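PDB 7A9X: RNA-binding protein RMD9, mitochondrial from Saccharomyces cerevisiae S288C, which binds a dodecameric sequence element in the 3'-UTRs of mitochondrial mRNAs and takes part in their processing or stability. Local coordinates for residues E228-Y233 with Y261-S266; N234-S239 with P245-G250. All coordinates share one frame; numbering follows the deposited sequence.

Contact 1 of 2, residues E228-Y233 with Y261-S266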
loop_
_atom_site.group_PDB
_atom_site.type_symbol
_atom_site.label_atom_id
_atom_site.label_comp_id
_atom_site.label_asym_id
_atom_site.label_seq_id
_atom_site.Cartn_x
_atom_site.Cartn_y
_atom_site.Cartn_z
ATOM N N GLU A 228 18.478 5.883 -26.941
ATOM C CA GLU A 228 18.892 6.994 -26.088
ATOM C C GLU A 228 19.587 6.540 -24.806
ATOM O O GLU A 228 20.576 7.185 -24.419
ATOM C CB GLU A 228 17.680 7.882 -25.771
ATOM C CG GLU A 228 18.022 9.176 -25.046
ATOM C CD GLU A 228 18.982 10.052 -25.831
ATOM O OE1 GLU A 228 20.047 10.413 -25.284
ATOM O OE2 GLU A 228 18.677 10.373 -26.999
ATOM N N PRO A 229 19.147 5.483 -24.109
ATOM C CA PRO A 229 19.938 5.009 -22.956
ATOM C C PRO A 229 21.365 4.611 -23.309
ATOM O O PRO A 229 22.306 5.050 -22.634
ATOM C CB PRO A 229 19.118 3.815 -22.449
ATOM C CG PRO A 229 17.725 4.144 -22.827
ATOM C CD PRO A 229 17.826 4.823 -24.160
ATOM N N ASN A 230 21.557 3.788 -24.345
ATOM C CA ASN A 230 22.904 3.334 -24.684
ATOM C C ASN A 230 23.801 4.487 -25.115
ATOM O O ASN A 230 25.010 4.464 -24.856
ATOM C CB ASN A 230 22.851 2.267 -25.777
ATOM C CG ASN A 230 22.388 0.920 -25.254
ATOM O OD1 ASN A 230 21.486 0.300 -25.815
ATOM N ND2 ASN A 230 23.006 0.464 -24.171
ATOM N N GLU A 231 23.236 5.499 -25.778
ATOM C CA GLU A 231 24.019 6.685 -26.108
ATOM C C GLU A 231 24.433 7.432 -24.846
ATOM O O GLU A 231 25.582 7.872 -24.723
ATOM C CB GLU A 231 23.225 7.600 -27.042
ATOM C CG GLU A 231 23.957 8.877 -27.426
ATOM C CD GLU A 231 23.074 9.847 -28.189
ATOM O OE1 GLU A 231 22.131 9.389 -28.869
ATOM O OE2 GLU A 231 23.318 11.068 -28.102
ATOM N N LEU A 232 23.508 7.579 -23.893
ATOM C CA LEU A 232 23.855 8.180 -22.610
ATOM C C LEU A 232 24.865 7.333 -21.847
ATOM O O LEU A 232 25.725 7.880 -21.146
ATOM C CB LEU A 232 22.598 8.392 -21.766
ATOM C CG LEU A 232 21.645 9.490 -22.241
ATOM C CD1 LEU A 232 20.366 9.485 -21.418
ATOM C CD2 LEU A 232 22.322 10.850 -22.169
ATOM N N TYR A 233 24.785 6.006 -21.970
ATOM C CA TYR A 233 25.763 5.149 -21.306
ATOM C C TYR A 233 27.169 5.408 -21.835
ATOM O O TYR A 233 28.132 5.452 -21.059
ATOM C CB TYR A 233 25.380 3.678 -21.477
ATOM C CG TYR A 233 26.389 2.707 -20.899
ATOM C CD1 TYR A 233 26.359 2.359 -19.553
ATOM C CD2 TYR A 233 27.369 2.134 -21.701
ATOM C CE1 TYR A 233 27.282 1.470 -19.022
ATOM C CE2 TYR A 233 28.295 1.249 -21.180
ATOM C CZ TYR A 233 28.247 0.918 -19.842
ATOM O OH TYR A 233 29.170 0.035 -19.326
ATOM N N TYR A 261 22.700 -6.228 -17.381
ATOM C CA TYR A 261 23.170 -6.078 -16.009
ATOM C C TYR A 261 24.594 -5.543 -15.937
ATOM O O TYR A 261 24.936 -4.833 -14.984
ATOM C CB TYR A 261 23.057 -7.414 -15.274
ATOM C CG TYR A 261 21.637 -7.934 -15.200
ATOM C CD1 TYR A 261 20.668 -7.256 -14.472
ATOM C CD2 TYR A 261 21.266 -9.102 -15.855
ATOM C CE1 TYR A 261 19.368 -7.724 -14.397
ATOM C CE2 TYR A 261 19.966 -9.578 -15.788
ATOM C CZ TYR A 261 19.023 -8.884 -15.056
ATOM O OH TYR A 261 17.729 -9.345 -14.978
ATOM N N GLU A 262 25.438 -5.867 -16.922
ATOM C CA GLU A 262 26.813 -5.377 -16.893
ATOM C C GLU A 262 26.859 -3.858 -16.984
ATOM O O GLU A 262 27.665 -3.213 -16.305
ATOM C CB GLU A 262 27.631 -6.010 -18.019
ATOM C CG GLU A 262 28.008 -7.461 -17.767
ATOM C CD GLU A 262 29.130 -7.940 -18.670
ATOM O OE1 GLU A 262 29.632 -7.132 -19.478
ATOM O OE2 GLU A 262 29.512 -9.125 -18.566
ATOM N N LYS A 263 25.999 -3.264 -17.816
ATOM C CA LYS A 263 25.919 -1.810 -17.861
ATOM C C LYS A 263 25.267 -1.249 -16.603
ATOM O O LYS A 263 25.615 -0.146 -16.165
ATOM C CB LYS A 263 25.152 -1.363 -19.104
ATOM C CG LYS A 263 25.856 -1.678 -20.416
ATOM C CD LYS A 263 25.119 -1.067 -21.597
ATOM C CE LYS A 263 25.832 -1.367 -22.905
ATOM N NZ LYS A 263 26.026 -2.829 -23.108
ATOM N N ALA A 264 24.328 -1.990 -16.010
ATOM C CA ALA A 264 23.704 -1.537 -14.771
ATOM C C ALA A 264 24.689 -1.579 -13.609
ATOM O O ALA A 264 24.730 -0.655 -12.789
ATOM C CB ALA A 264 22.473 -2.389 -14.462
ATOM N N LEU A 265 25.494 -2.640 -13.524
ATOM C CA LEU A 265 26.470 -2.745 -12.443
ATOM C C LEU A 265 27.646 -1.799 -12.647
ATOM O O LEU A 265 28.231 -1.321 -11.667
ATOM C CB LEU A 265 26.967 -4.184 -12.324
ATOM C CG LEU A 265 25.926 -5.222 -11.916
ATOM C CD1 LEU A 265 26.455 -6.619 -12.176
ATOM C CD2 LEU A 265 25.548 -5.063 -10.452
ATOM N N SER A 266 28.009 -1.522 -13.899
ATOM C CA SER A 266 29.111 -0.601 -14.163
ATOM C C SER A 266 28.753 0.817 -13.737
ATOM O O SER A 266 29.547 1.496 -13.074
ATOM C CB SER A 266 29.486 -0.643 -15.643
ATOM O OG SER A 266 30.541 0.256 -15.932
#
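Tyr233 lays one face of its ring over the aliphatic chain of Lys263, where helix 227-237 meets helix 261-270 in the helical solenoid, the two belonging to what are assigned as consecutive pentatricopeptide repeats. Lys263 CG stands 3.8 Å from the Tyr233 ring centroid, 19° off the normal and displaced toward the rim, a CH-pi contact made by the methylene rather than by the charge. Lys263 CB drops to 3.5 Å from Tyr233 CE1, and the lysine chain runs across the tyrosine at about a right angle. The ring reaches the neighbouring helix because Tyr233 CG is anti to the backbone N (chi1 176°). Lys263 stays extended until a bend at its last torsion; its NZ lies 5.5 Å from the ring centroid, at most a weak cation-pi attraction, and pairs instead with Asp260 in a salt bridge. Phe255 of helix 245-257 touches the side chains of both Asn230 and Lys263. With an alanine in place of Tyr233, the lysine methylenes would probably lose their aromatic platform, leaving a gap between the two helices. The short segments' axes pass 12.1 Å apart at 45°, and at the far end of the ring Tyr233 OH approaches Ser266 OG to 3.7 Å, without a hydrogen bond.

Contact 2 of 2, residues N234-S239 with P245-G250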
loop_
_atom_site.group_PDB
_atom_site.type_symbol
_atom_site.label_atom_id
_atom_site.label_comp_id
_atom_site.label_asym_id
_atom_site.label_seq_id
_atom_site.Cartn_x
_atom_site.Cartn_y
_atom_site.Cartn_z
ATOM N N ASN A 234 27.308 5.592 -23.153
ATOM C CA ASN A 234 28.629 5.836 -23.725
ATOM C C ASN A 234 29.205 7.169 -23.262
ATOM O O ASN A 234 30.421 7.285 -23.068
ATOM C CB ASN A 234 28.563 5.797 -25.255
ATOM C CG ASN A 234 28.026 4.486 -25.787
ATOM O OD1 ASN A 234 28.044 3.467 -25.097
ATOM N ND2 ASN A 234 27.542 4.505 -27.026
ATOM N N GLN A 235 28.355 8.181 -23.077
ATOM C CA GLN A 235 28.849 9.484 -22.645
ATOM C C GLN A 235 29.226 9.472 -21.170
ATOM O O GLN A 235 30.217 10.094 -20.772
ATOM C CB GLN A 235 27.797 10.559 -22.915
ATOM C CG GLN A 235 27.295 10.597 -24.344
ATOM C CD GLN A 235 26.125 11.547 -24.524
ATOM O OE1 GLN A 235 25.783 12.308 -23.619
ATOM N NE2 GLN A 235 25.503 11.503 -25.697
ATOM N N ILE A 236 28.457 8.759 -20.348
ATOM C CA ILE A 236 28.610 8.858 -18.901
ATOM C C ILE A 236 29.790 8.026 -18.411
ATOM O O ILE A 236 30.519 8.444 -17.504
ATOM C CB ILE A 236 27.292 8.452 -18.214
ATOM C CG1 ILE A 236 26.211 9.502 -18.485
ATOM C CG2 ILE A 236 27.488 8.249 -16.719
ATOM C CD1 ILE A 236 26.676 10.928 -18.276
ATOM N N ILE A 237 30.007 6.851 -19.008
ATOM C CA ILE A 237 31.031 5.930 -18.515
ATOM C C ILE A 237 32.408 6.584 -18.528
ATOM O O ILE A 237 33.194 6.431 -17.585
ATOM C CB ILE A 237 31.014 4.626 -19.336
ATOM C CG1 ILE A 237 29.916 3.699 -18.820
ATOM C CG2 ILE A 237 32.362 3.924 -19.281
ATOM C CD1 ILE A 237 30.118 3.263 -17.386
ATOM N N GLN A 238 32.720 7.333 -19.583
ATOM C CA GLN A 238 34.043 7.919 -19.751
ATOM C C GLN A 238 34.079 9.414 -19.461
ATOM O O GLN A 238 35.079 10.069 -19.770
ATOM C CB GLN A 238 34.553 7.649 -21.167
ATOM C CG GLN A 238 34.695 6.172 -21.495
ATOM C CD GLN A 238 34.955 5.928 -22.968
ATOM O OE1 GLN A 238 34.393 6.606 -23.829
ATOM N NE2 GLN A 238 35.813 4.959 -23.266
ATOM N N SER A 239 33.023 9.968 -18.868
ATOM C CA SER A 239 32.952 11.403 -18.635
ATOM C C SER A 239 33.684 11.777 -17.353
ATOM O O SER A 239 33.491 11.148 -16.308
ATOM C CB SER A 239 31.495 11.858 -18.554
ATOM O OG SER A 239 31.407 13.251 -18.310
ATOM N N PRO A 245 23.710 12.127 -9.713
ATOM C CA PRO A 245 23.380 10.768 -9.253
ATOM C C PRO A 245 22.020 10.274 -9.714
ATOM O O PRO A 245 21.866 9.076 -9.977
ATOM C CB PRO A 245 23.438 10.898 -7.726
ATOM C CG PRO A 245 24.346 12.051 -7.478
ATOM C CD PRO A 245 24.133 13.005 -8.610
ATOM N N ASN A 246 21.026 11.157 -9.819
ATOM C CA ASN A 246 19.710 10.717 -10.269
ATOM C C ASN A 246 19.728 10.309 -11.737
ATOM O O ASN A 246 18.879 9.522 -12.170
ATOM C CB ASN A 246 18.673 11.816 -10.031
ATOM C CG ASN A 246 17.270 11.264 -9.859
ATOM O OD1 ASN A 246 17.087 10.170 -9.328
ATOM N ND2 ASN A 246 16.272 12.019 -10.310
ATOM N N LEU A 247 20.674 10.839 -12.519
ATOM C CA LEU A 247 20.846 10.358 -13.887
ATOM C C LEU A 247 21.439 8.955 -13.893
ATOM O O LEU A 247 21.011 8.098 -14.676
ATOM C CB LEU A 247 21.726 11.325 -14.682
ATOM C CG LEU A 247 21.899 11.045 -16.178
ATOM C CD1 LEU A 247 20.552 10.998 -16.881
ATOM C CD2 LEU A 247 22.804 12.087 -16.823
ATOM N N TYR A 248 22.424 8.704 -13.027
ATOM C CA TYR A 248 22.887 7.338 -12.802
ATOM C C TYR A 248 21.728 6.422 -12.433
ATOM O O TYR A 248 21.565 5.342 -13.013
ATOM C CB TYR A 248 23.941 7.312 -11.692
ATOM C CG TYR A 248 25.348 7.660 -12.122
ATOM C CD1 TYR A 248 26.077 6.807 -12.941
ATOM C CD2 TYR A 248 25.960 8.828 -11.682
ATOM C CE1 TYR A 248 27.368 7.115 -13.326
ATOM C CE2 TYR A 248 27.250 9.144 -12.059
ATOM C CZ TYR A 248 27.947 8.285 -12.882
ATOM O OH TYR A 248 29.231 8.594 -13.261
ATOM N N SER A 249 20.902 6.850 -11.473
ATOM C CA SER A 249 19.878 5.974 -10.911
ATOM C C SER A 249 18.870 5.547 -11.970
ATOM O O SER A 249 18.569 4.357 -12.114
ATOM C CB SER A 249 19.171 6.674 -9.751
ATOM O OG SER A 249 18.193 5.824 -9.180
ATOM N N GLY A 250 18.331 6.509 -12.720
ATOM C CA GLY A 250 17.373 6.169 -13.761
ATOM C C GLY A 250 17.968 5.275 -14.834
ATOM O O GLY A 250 17.310 4.356 -15.329
#
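Ile236 and Tyr248 have the nearest CA atoms across this pair of segments, 8.5 Å apart. Residues 234-239 run from helix 227-237 into the loop that follows, where Ser239 N still bonds back to Ile236 O; residues 245-250 open helix 245-257. The contact thus closes the short connection between two assigned pentatricopeptide repeats. Ile236 carries its side by splitting its branches between two partners. Its CG2 methyl, set anti to the backbone N, lies 3.6 Å from Tyr248 CE1 and also comes near CZ and OH, so the phenol end of the ring does the touching; the two side chains meet at a slant. The other branch ends in Ile236 CD1, 4.3 Å from Leu247 CD2, a looser meeting of methyls. Leu267 and Ile243 also pack on the Tyr248 side chain. Its hydroxyl is hydrogen-bonded to Lys274 and Gln270, which fixes the end of the phenol against which the methyl rests. No hydrogen bond joins the two segments, so what holds them is apolar burial, while the hydroxyl's two partners lie at the end of helix 261-270 and in the loop beyond; the contact can therefore bury the phenol without leaving its oxygen unpaired.

In the fold
Both contacts use helix 227-237, which meets in turn helices 245-257 and 261-270, the two that follow it in the chain: contact 1 joins it to helix 261-270 and contact 2, near its end, to helix 245-257. Their centres are 8 Å apart, and they touch where Ser266 OG lies 3.4 Å from Ile237 CD1. Contact 1 is at the surface, and there a lysine's methylenes meet an aromatic face and its charge goes to a separate salt bridge. Contact 2 is buried and relies on branched aliphatic groups and a tyrosine. It also lies closer to the bound RNA, about 5 Å at the nearest atom against about 14 Å for contact 1.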